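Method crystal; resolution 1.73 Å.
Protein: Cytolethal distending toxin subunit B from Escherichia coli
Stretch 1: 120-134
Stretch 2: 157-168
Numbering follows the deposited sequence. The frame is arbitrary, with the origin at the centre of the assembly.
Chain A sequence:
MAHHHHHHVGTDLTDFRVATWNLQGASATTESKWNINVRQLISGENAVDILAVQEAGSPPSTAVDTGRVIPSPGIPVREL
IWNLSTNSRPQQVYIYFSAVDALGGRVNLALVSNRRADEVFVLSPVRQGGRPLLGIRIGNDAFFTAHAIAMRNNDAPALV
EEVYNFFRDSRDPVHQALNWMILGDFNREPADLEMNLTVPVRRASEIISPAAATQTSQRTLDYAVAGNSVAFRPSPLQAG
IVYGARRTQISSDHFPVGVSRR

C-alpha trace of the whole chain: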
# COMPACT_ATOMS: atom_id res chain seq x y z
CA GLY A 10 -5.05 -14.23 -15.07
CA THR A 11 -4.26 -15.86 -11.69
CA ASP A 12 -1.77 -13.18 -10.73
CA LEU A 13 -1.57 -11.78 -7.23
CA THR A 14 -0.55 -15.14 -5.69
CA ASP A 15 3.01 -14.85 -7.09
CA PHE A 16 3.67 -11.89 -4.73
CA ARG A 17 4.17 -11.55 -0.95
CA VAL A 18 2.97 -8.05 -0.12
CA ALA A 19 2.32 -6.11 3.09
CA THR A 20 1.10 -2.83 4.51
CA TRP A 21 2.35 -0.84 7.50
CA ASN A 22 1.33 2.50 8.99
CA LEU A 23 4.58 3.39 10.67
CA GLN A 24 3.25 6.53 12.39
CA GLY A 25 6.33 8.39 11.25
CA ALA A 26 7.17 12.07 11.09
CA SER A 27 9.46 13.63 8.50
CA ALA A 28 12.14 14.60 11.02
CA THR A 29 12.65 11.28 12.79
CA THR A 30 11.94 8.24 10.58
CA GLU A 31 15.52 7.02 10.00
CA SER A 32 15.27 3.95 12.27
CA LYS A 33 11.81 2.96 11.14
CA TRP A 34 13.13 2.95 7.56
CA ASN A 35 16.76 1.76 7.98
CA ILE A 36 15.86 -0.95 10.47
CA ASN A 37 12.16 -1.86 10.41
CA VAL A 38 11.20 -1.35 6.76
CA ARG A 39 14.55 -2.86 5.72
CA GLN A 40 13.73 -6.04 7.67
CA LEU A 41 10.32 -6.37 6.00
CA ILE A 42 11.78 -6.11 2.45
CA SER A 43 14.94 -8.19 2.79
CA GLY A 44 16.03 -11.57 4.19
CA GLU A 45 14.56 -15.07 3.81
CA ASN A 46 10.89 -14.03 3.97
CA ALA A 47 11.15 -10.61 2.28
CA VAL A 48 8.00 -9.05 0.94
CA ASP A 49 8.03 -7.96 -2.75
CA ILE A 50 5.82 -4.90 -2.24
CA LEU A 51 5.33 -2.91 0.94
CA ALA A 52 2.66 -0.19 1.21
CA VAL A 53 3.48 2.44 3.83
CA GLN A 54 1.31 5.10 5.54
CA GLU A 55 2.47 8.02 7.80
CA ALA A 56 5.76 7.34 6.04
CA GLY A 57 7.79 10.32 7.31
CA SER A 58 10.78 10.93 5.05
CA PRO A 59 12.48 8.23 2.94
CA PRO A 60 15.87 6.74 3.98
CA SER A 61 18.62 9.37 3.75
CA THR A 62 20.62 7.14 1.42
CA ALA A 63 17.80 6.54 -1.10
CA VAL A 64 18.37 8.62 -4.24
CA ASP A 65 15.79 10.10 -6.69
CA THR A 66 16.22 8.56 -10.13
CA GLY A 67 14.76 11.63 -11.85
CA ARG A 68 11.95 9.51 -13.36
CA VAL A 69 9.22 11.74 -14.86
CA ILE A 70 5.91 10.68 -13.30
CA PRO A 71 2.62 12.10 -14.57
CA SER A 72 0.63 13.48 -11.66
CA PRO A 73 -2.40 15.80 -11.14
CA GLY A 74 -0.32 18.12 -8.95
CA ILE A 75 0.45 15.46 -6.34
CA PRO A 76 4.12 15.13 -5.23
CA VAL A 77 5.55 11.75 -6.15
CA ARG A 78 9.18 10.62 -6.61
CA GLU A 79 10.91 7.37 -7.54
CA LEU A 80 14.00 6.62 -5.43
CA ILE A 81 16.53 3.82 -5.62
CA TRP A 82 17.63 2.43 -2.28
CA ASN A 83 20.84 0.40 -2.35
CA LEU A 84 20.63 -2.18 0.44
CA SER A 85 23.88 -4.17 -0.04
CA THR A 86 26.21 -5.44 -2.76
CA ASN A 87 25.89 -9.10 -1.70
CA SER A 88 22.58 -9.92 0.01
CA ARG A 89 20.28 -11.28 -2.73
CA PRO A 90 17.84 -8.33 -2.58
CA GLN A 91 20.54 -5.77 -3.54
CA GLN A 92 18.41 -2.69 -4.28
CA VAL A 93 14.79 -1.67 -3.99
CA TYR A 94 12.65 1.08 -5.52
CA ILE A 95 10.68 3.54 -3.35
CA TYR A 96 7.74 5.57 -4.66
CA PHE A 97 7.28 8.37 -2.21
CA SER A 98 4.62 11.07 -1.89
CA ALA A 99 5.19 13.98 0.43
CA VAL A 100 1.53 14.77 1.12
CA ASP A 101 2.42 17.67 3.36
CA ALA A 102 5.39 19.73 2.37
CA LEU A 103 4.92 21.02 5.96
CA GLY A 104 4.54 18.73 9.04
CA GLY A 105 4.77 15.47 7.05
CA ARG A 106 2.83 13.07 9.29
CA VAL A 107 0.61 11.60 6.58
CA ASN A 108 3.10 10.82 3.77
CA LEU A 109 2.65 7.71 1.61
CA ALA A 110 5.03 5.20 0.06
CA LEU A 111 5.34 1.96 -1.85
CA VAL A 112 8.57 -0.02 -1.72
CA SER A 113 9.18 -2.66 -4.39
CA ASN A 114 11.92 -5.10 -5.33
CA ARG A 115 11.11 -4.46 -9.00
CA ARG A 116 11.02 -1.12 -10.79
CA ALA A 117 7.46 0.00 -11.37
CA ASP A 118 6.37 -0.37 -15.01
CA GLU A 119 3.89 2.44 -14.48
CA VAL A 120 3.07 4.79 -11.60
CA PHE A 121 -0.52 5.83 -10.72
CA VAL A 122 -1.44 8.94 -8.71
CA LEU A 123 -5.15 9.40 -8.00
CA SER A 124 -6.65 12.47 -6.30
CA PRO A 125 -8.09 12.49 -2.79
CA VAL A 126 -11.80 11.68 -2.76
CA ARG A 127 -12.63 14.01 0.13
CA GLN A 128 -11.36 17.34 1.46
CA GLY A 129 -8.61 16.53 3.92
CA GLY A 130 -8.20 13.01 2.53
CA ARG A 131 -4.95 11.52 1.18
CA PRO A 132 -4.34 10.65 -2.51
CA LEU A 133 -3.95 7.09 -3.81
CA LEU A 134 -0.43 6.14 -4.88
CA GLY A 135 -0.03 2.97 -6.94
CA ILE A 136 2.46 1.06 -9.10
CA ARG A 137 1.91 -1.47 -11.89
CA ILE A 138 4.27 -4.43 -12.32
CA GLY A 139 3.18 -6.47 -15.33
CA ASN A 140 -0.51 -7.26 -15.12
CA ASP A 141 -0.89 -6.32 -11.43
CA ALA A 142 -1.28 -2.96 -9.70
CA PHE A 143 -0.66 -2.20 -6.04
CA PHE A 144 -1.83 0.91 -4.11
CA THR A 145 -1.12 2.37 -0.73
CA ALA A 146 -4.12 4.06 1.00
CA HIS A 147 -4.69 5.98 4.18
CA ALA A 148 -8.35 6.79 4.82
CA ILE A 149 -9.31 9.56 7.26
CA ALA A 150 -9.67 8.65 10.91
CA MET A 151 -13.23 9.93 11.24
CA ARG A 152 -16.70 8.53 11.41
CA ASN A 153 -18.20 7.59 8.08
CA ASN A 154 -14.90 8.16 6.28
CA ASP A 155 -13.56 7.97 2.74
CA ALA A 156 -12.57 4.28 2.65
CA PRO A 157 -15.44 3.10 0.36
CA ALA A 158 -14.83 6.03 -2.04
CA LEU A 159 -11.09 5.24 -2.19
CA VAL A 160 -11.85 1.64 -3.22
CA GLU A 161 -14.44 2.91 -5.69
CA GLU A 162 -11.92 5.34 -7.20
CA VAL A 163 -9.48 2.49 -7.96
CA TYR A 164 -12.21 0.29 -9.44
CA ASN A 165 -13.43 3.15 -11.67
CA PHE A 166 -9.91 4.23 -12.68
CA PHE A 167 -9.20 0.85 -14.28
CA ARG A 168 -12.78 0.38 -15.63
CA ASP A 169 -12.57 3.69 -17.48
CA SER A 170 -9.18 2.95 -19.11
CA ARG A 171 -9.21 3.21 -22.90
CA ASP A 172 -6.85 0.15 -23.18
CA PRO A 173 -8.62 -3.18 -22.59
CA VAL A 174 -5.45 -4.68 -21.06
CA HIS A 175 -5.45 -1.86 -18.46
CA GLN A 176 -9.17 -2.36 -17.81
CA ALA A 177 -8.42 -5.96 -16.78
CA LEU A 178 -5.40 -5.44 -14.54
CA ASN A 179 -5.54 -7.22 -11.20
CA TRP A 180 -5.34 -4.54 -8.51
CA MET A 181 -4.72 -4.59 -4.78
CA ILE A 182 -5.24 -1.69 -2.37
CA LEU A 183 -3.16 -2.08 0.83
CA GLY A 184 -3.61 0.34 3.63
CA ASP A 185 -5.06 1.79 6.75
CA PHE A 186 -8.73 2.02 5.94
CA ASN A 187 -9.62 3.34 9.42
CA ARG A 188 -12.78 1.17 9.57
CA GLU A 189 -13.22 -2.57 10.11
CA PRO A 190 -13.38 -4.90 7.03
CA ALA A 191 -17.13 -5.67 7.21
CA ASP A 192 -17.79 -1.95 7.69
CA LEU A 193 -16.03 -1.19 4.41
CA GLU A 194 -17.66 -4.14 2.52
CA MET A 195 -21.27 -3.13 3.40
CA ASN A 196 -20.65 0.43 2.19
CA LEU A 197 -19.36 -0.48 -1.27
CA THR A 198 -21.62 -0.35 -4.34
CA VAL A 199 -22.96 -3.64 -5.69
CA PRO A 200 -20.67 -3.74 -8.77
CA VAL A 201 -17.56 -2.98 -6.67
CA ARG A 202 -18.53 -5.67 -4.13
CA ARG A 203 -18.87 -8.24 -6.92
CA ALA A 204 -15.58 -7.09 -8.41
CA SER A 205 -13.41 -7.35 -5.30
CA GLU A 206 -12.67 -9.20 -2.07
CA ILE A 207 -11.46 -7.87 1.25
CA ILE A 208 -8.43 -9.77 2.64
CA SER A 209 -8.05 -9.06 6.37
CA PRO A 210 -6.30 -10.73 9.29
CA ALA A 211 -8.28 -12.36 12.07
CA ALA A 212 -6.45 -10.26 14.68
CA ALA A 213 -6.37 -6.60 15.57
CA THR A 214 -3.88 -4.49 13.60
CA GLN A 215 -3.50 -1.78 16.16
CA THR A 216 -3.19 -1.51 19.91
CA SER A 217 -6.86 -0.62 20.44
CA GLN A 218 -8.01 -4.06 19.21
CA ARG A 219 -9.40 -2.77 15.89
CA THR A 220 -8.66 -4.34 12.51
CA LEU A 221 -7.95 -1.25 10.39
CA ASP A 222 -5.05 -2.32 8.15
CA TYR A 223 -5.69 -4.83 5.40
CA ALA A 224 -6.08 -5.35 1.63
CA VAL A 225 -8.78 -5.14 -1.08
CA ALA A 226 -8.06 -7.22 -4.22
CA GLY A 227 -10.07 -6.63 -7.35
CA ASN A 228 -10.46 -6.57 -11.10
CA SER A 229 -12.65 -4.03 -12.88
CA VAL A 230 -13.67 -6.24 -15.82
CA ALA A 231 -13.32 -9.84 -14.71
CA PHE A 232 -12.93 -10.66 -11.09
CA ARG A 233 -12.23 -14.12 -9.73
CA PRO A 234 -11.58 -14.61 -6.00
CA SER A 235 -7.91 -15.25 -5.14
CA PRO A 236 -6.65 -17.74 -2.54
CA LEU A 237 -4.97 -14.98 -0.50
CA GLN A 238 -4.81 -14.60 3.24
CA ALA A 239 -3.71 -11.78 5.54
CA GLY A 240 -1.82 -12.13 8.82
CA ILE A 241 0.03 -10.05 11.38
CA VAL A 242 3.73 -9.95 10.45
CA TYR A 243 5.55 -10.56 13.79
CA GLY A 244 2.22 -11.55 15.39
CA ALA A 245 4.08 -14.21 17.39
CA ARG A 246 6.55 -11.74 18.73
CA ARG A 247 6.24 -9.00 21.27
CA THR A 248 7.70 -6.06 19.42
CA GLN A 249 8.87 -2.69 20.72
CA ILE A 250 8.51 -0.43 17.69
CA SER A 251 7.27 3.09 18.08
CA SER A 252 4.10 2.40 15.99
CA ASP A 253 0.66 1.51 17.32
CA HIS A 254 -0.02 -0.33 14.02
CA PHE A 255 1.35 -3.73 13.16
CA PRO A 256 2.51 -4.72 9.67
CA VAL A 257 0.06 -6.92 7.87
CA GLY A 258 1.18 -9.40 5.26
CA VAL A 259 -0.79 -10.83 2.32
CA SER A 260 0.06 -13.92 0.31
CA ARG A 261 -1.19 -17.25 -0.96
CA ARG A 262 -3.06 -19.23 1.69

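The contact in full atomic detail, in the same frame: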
# COMPACT_ATOMS: atom_id res chain seq x y z
N VAL A 120 3.46 4.22 -12.90
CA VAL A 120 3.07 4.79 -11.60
C VAL A 120 1.73 5.50 -11.72
O VAL A 120 1.54 6.32 -12.64
CB VAL A 120 4.12 5.78 -11.10
CG1 VAL A 120 3.75 6.24 -9.61
CG2 VAL A 120 5.48 5.12 -11.16
N PHE A 121 0.84 5.22 -10.77
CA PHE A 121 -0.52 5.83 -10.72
C PHE A 121 -0.64 6.80 -9.52
O PHE A 121 -0.24 6.46 -8.41
CB PHE A 121 -1.62 4.79 -10.58
CG PHE A 121 -1.61 3.76 -11.66
CD1 PHE A 121 -1.62 4.11 -12.99
CD2 PHE A 121 -1.50 2.41 -11.33
CE1 PHE A 121 -1.58 3.12 -14.01
CE2 PHE A 121 -1.44 1.44 -12.34
CZ PHE A 121 -1.50 1.80 -13.65
N VAL A 122 -1.19 7.98 -9.76
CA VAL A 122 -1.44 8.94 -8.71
C VAL A 122 -2.87 9.41 -8.89
O VAL A 122 -3.19 10.09 -9.88
CB VAL A 122 -0.55 10.17 -8.84
CG1 VAL A 122 -0.68 10.94 -7.53
CG2 VAL A 122 0.91 9.78 -9.12
N LEU A 123 -3.74 9.03 -7.96
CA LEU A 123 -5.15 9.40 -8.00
C LEU A 123 -5.46 10.42 -6.87
O LEU A 123 -4.91 10.35 -5.77
CB LEU A 123 -6.05 8.15 -7.92
CG LEU A 123 -5.60 6.93 -8.79
CD1 LEU A 123 -6.58 5.80 -8.69
CD2 LEU A 123 -5.37 7.27 -10.27
N SER A 124 -6.33 11.36 -7.19
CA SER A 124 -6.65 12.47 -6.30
C SER A 124 -7.43 12.01 -5.08
O SER A 124 -8.14 11.01 -5.10
CB SER A 124 -7.42 13.54 -7.09
OG SER A 124 -6.54 14.02 -8.11
N PRO A 125 -7.29 12.75 -3.97
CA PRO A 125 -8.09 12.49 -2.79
C PRO A 125 -9.56 12.54 -3.16
O PRO A 125 -9.94 13.33 -4.04
CB PRO A 125 -7.78 13.69 -1.87
CG PRO A 125 -6.40 14.12 -2.29
CD PRO A 125 -6.34 13.87 -3.79
N VAL A 126 -10.36 11.76 -2.48
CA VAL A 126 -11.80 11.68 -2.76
C VAL A 126 -12.62 12.53 -1.82
O VAL A 126 -13.84 12.63 -1.97
CB VAL A 126 -12.31 10.23 -2.75
CG1 VAL A 126 -13.74 10.18 -3.20
CG2 VAL A 126 -11.43 9.36 -3.69
N ARG A 127 -11.95 13.19 -0.88
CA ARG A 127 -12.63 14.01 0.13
C ARG A 127 -11.66 15.12 0.57
O ARG A 127 -10.45 14.90 0.66
CB ARG A 127 -13.00 13.12 1.33
CG ARG A 127 -13.89 13.73 2.39
CD ARG A 127 -14.32 12.76 3.46
NE ARG A 127 -15.26 11.76 2.93
CZ ARG A 127 -16.09 11.04 3.66
NH1 ARG A 127 -16.13 11.18 4.98
NH2 ARG A 127 -16.90 10.18 3.08
N GLN A 128 -12.19 16.31 0.86
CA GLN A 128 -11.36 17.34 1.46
C GLN A 128 -10.72 16.85 2.74
O GLN A 128 -11.38 16.29 3.61
CB GLN A 128 -12.16 18.61 1.73
CG GLN A 128 -11.65 19.80 0.94
CD GLN A 128 -12.40 21.07 1.29
OE1 GLN A 128 -11.93 21.87 2.09
NE2 GLN A 128 -13.59 21.24 0.70
N GLY A 129 -9.41 17.05 2.82
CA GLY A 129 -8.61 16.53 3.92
C GLY A 129 -8.21 15.06 3.83
O GLY A 129 -7.55 14.54 4.73
N GLY A 130 -8.61 14.39 2.75
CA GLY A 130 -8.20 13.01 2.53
C GLY A 130 -6.82 12.97 1.88
O GLY A 130 -6.33 14.00 1.42
N ARG A 131 -6.23 11.77 1.82
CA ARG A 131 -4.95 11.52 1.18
C ARG A 131 -5.23 11.07 -0.27
O ARG A 131 -6.33 10.62 -0.56
CB ARG A 131 -4.22 10.37 1.91
CG ARG A 131 -3.20 10.85 2.90
CD ARG A 131 -3.84 11.46 4.06
NE ARG A 131 -4.60 10.51 4.91
CZ ARG A 131 -5.05 10.80 6.15
NH1 ARG A 131 -4.86 12.02 6.69
NH2 ARG A 131 -5.70 9.88 6.86
N PRO A 132 -4.26 11.22 -1.16
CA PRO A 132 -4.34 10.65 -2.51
C PRO A 132 -4.17 9.15 -2.46
O PRO A 132 -3.93 8.58 -1.39
CB PRO A 132 -3.14 11.29 -3.25
CG PRO A 132 -2.11 11.47 -2.16
CD PRO A 132 -2.93 11.83 -0.90
N LEU A 133 -4.33 8.50 -3.62
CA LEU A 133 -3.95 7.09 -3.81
C LEU A 133 -2.67 7.00 -4.62
O LEU A 133 -2.60 7.59 -5.65
CB LEU A 133 -5.08 6.37 -4.58
CG LEU A 133 -6.24 6.09 -3.62
CD1 LEU A 133 -7.52 5.75 -4.40
CD2 LEU A 133 -5.90 4.97 -2.63
N LEU A 134 -1.67 6.28 -4.13
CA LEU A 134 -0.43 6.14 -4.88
C LEU A 134 -0.35 4.67 -5.25
O LEU A 134 -0.52 3.84 -4.37
CB LEU A 134 0.75 6.55 -4.00
CG LEU A 134 2.18 6.13 -4.40
CD1 LEU A 134 2.55 6.87 -5.69
CD2 LEU A 134 3.17 6.45 -3.23
N PRO A 157 -14.71 3.67 1.52
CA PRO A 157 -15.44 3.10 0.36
C PRO A 157 -15.15 3.87 -0.95
O PRO A 157 -14.98 3.25 -2.01
CB PRO A 157 -16.90 3.25 0.75
CG PRO A 157 -16.92 3.23 2.29
CD PRO A 157 -15.64 4.03 2.61
N ALA A 158 -15.12 5.19 -0.86
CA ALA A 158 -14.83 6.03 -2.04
C ALA A 158 -13.42 5.83 -2.59
O ALA A 158 -13.23 5.92 -3.83
CB ALA A 158 -15.03 7.52 -1.65
N LEU A 159 -12.43 5.60 -1.71
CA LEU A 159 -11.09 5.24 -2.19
C LEU A 159 -11.10 3.94 -3.02
O LEU A 159 -10.47 3.87 -4.08
CB LEU A 159 -10.10 5.07 -1.03
CG LEU A 159 -9.78 6.42 -0.38
CD1 LEU A 159 -9.07 6.20 1.02
CD2 LEU A 159 -8.92 7.30 -1.29
N VAL A 160 -11.79 2.93 -2.51
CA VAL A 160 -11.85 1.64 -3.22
C VAL A 160 -12.57 1.88 -4.54
O VAL A 160 -12.13 1.35 -5.59
CB VAL A 160 -12.58 0.56 -2.42
CG1 VAL A 160 -12.70 -0.75 -3.25
CG2 VAL A 160 -11.83 0.25 -1.11
N GLU A 161 -13.67 2.62 -4.49
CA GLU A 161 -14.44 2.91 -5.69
C GLU A 161 -13.63 3.70 -6.75
O GLU A 161 -13.76 3.43 -7.99
CB GLU A 161 -15.78 3.57 -5.35
CG GLU A 161 -16.67 2.63 -4.54
CD GLU A 161 -17.77 3.30 -3.75
OE1 GLU A 161 -17.83 4.54 -3.69
OE2 GLU A 161 -18.57 2.53 -3.14
N GLU A 162 -12.80 4.62 -6.29
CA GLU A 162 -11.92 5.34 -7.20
C GLU A 162 -10.97 4.42 -7.97
O GLU A 162 -10.77 4.61 -9.16
CB GLU A 162 -11.13 6.46 -6.51
CG GLU A 162 -10.34 7.32 -7.53
CD GLU A 162 -9.83 8.64 -6.98
OE1 GLU A 162 -9.00 8.63 -6.07
OE2 GLU A 162 -10.24 9.71 -7.47
N VAL A 163 -10.40 3.41 -7.29
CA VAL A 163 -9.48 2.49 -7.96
C VAL A 163 -10.27 1.63 -8.94
O VAL A 163 -9.85 1.46 -10.08
CB VAL A 163 -8.78 1.55 -6.94
CG1 VAL A 163 -7.97 0.47 -7.69
CG2 VAL A 163 -7.86 2.39 -6.00
N TYR A 164 -11.40 1.10 -8.52
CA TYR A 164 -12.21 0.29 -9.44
C TYR A 164 -12.57 1.11 -10.71
O TYR A 164 -12.46 0.64 -11.85
CB TYR A 164 -13.53 -0.07 -8.72
CG TYR A 164 -14.59 -0.62 -9.65
CD1 TYR A 164 -14.59 -1.97 -10.00
CD2 TYR A 164 -15.60 0.20 -10.14
CE1 TYR A 164 -15.61 -2.48 -10.83
CE2 TYR A 164 -16.58 -0.28 -10.98
CZ TYR A 164 -16.59 -1.62 -11.31
OH TYR A 164 -17.61 -2.10 -12.13
N ASN A 165 -13.05 2.33 -10.50
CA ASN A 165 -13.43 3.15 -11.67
C ASN A 165 -12.26 3.59 -12.56
O ASN A 165 -12.42 3.74 -13.80
CB ASN A 165 -14.32 4.33 -11.26
CG ASN A 165 -15.74 3.88 -10.88
OD1 ASN A 165 -16.47 3.31 -11.70
ND2 ASN A 165 -16.14 4.14 -9.66
N PHE A 166 -11.10 3.86 -11.94
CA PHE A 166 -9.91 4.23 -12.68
C PHE A 166 -9.57 3.18 -13.75
O PHE A 166 -9.39 3.50 -14.95
CB PHE A 166 -8.73 4.44 -11.72
CG PHE A 166 -7.41 4.66 -12.42
CD1 PHE A 166 -7.19 5.79 -13.21
CD2 PHE A 166 -6.39 3.70 -12.31
CE1 PHE A 166 -5.96 5.99 -13.87
CE2 PHE A 166 -5.16 3.91 -12.94
CZ PHE A 166 -4.95 5.06 -13.75
N PHE A 167 -9.51 1.91 -13.34
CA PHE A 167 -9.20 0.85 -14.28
C PHE A 167 -10.38 0.60 -15.23
O PHE A 167 -10.16 0.47 -16.41
CB PHE A 167 -8.79 -0.44 -13.54
CG PHE A 167 -7.49 -0.30 -12.87
CD1 PHE A 167 -6.34 -0.04 -13.65
CD2 PHE A 167 -7.42 -0.24 -11.49
CE1 PHE A 167 -5.12 0.17 -13.05
CE2 PHE A 167 -6.19 0.01 -10.87
CZ PHE A 167 -5.05 0.22 -11.64
N ARG A 168 -11.62 0.60 -14.73
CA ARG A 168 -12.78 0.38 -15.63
C ARG A 168 -12.83 1.38 -16.78
O ARG A 168 -13.19 1.01 -17.93
CB ARG A 168 -14.12 0.50 -14.82
CG ARG A 168 -15.35 -0.04 -15.62
CD ARG A 168 -16.45 -0.49 -14.73
NE ARG A 168 -17.65 -0.85 -15.49
CZ ARG A 168 -18.55 0.02 -15.99
NH1 ARG A 168 -18.41 1.33 -15.87
NH2 ARG A 168 -19.60 -0.45 -16.65
O HOH W 1 -10.89 12.11 -6.84

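Stretch 2 is helical throughout, and its i to i+4 backbone hydrogen bonds, from Glu161 N to Pro157 O (2.9 Å) through Arg168 N to Tyr164 O (3.0 Å), fix which side chains share a face. Strand 120-123 passes this helix at an axis-to-axis closest approach of 10.6 Å, with 129° between the N-to-C directions. Leu123 and Leu133 lie on paired backbone, as Leu123 N to Leu133 O (3.0 Å) and Leu133 N to Leu123 O (2.9 Å) demonstrate, so both present side chains to the helix from one sheet. Together the two stretches bury 584 Å².

Pro157 makes no contact, and the interface begins at Ala158, whose CA is 6.5 Å from the CA of Val126. Here the loop comes close to the helix: Val126 CG1 lies 3.3 Å from Ala158 CB, a tight apolar contact. Leu159 has a CA-to-CB bond directed sideways, yet with chi1 in m and chi2 in t its end comes nearer to stretch 1. Its CD2 reaches Leu133 CD1 at 3.7 Å and Val126 CG2 at 4.0 Å, bridging strand and loop. Val160 points away and Glu161 sideways; neither touches stretch 1.

Glu162, with chi1 and chi2 both t, extends toward stretch 1 and brings a carboxyl group into largely apolar surroundings. Glu162 OE1 is 3.5 Å from Leu123 CB, 3.5 Å from Val126 CG2 and 3.6 Å from Leu133 CD1. It also lies 2.7 Å from Ser124 O, a separation at which the acid group probably carries a proton, although the geometry does not settle the matter. Water 1 lies 2.6 Å from Glu162 OE2 and 3.2 Å from Pro125 O, placed to donate to either, though it has more acceptors in reach than protons.

One residue on, Val163 returns to purely apolar packing, its CG2 3.7 Å from Leu133 CD1. Tyr164 and Asn165 stay out of reach of stretch 1.

Phe166 meets two side chains of strand 120-123, one over a face of its ring and the other at its edge. Leu123 CD2 sits 3.8 Å from the ring centroid and 12° off its normal, a CH-pi contact over the face. The edge of the same ring is turned toward the face of Phe121, with centroids 5.1 Å apart, planes at 68° and Phe121 CD1 3.5 Å from Phe166 CE2. Phe167 also directs its edge toward the face of Phe121: the planes meet at 83°, the centroids are 5.5 Å apart, and Phe121 CE2 is 3.9 Å from Phe167 CZ. Phe121 thus engages two consecutive helix residues, and Arg168 beyond them makes no contact.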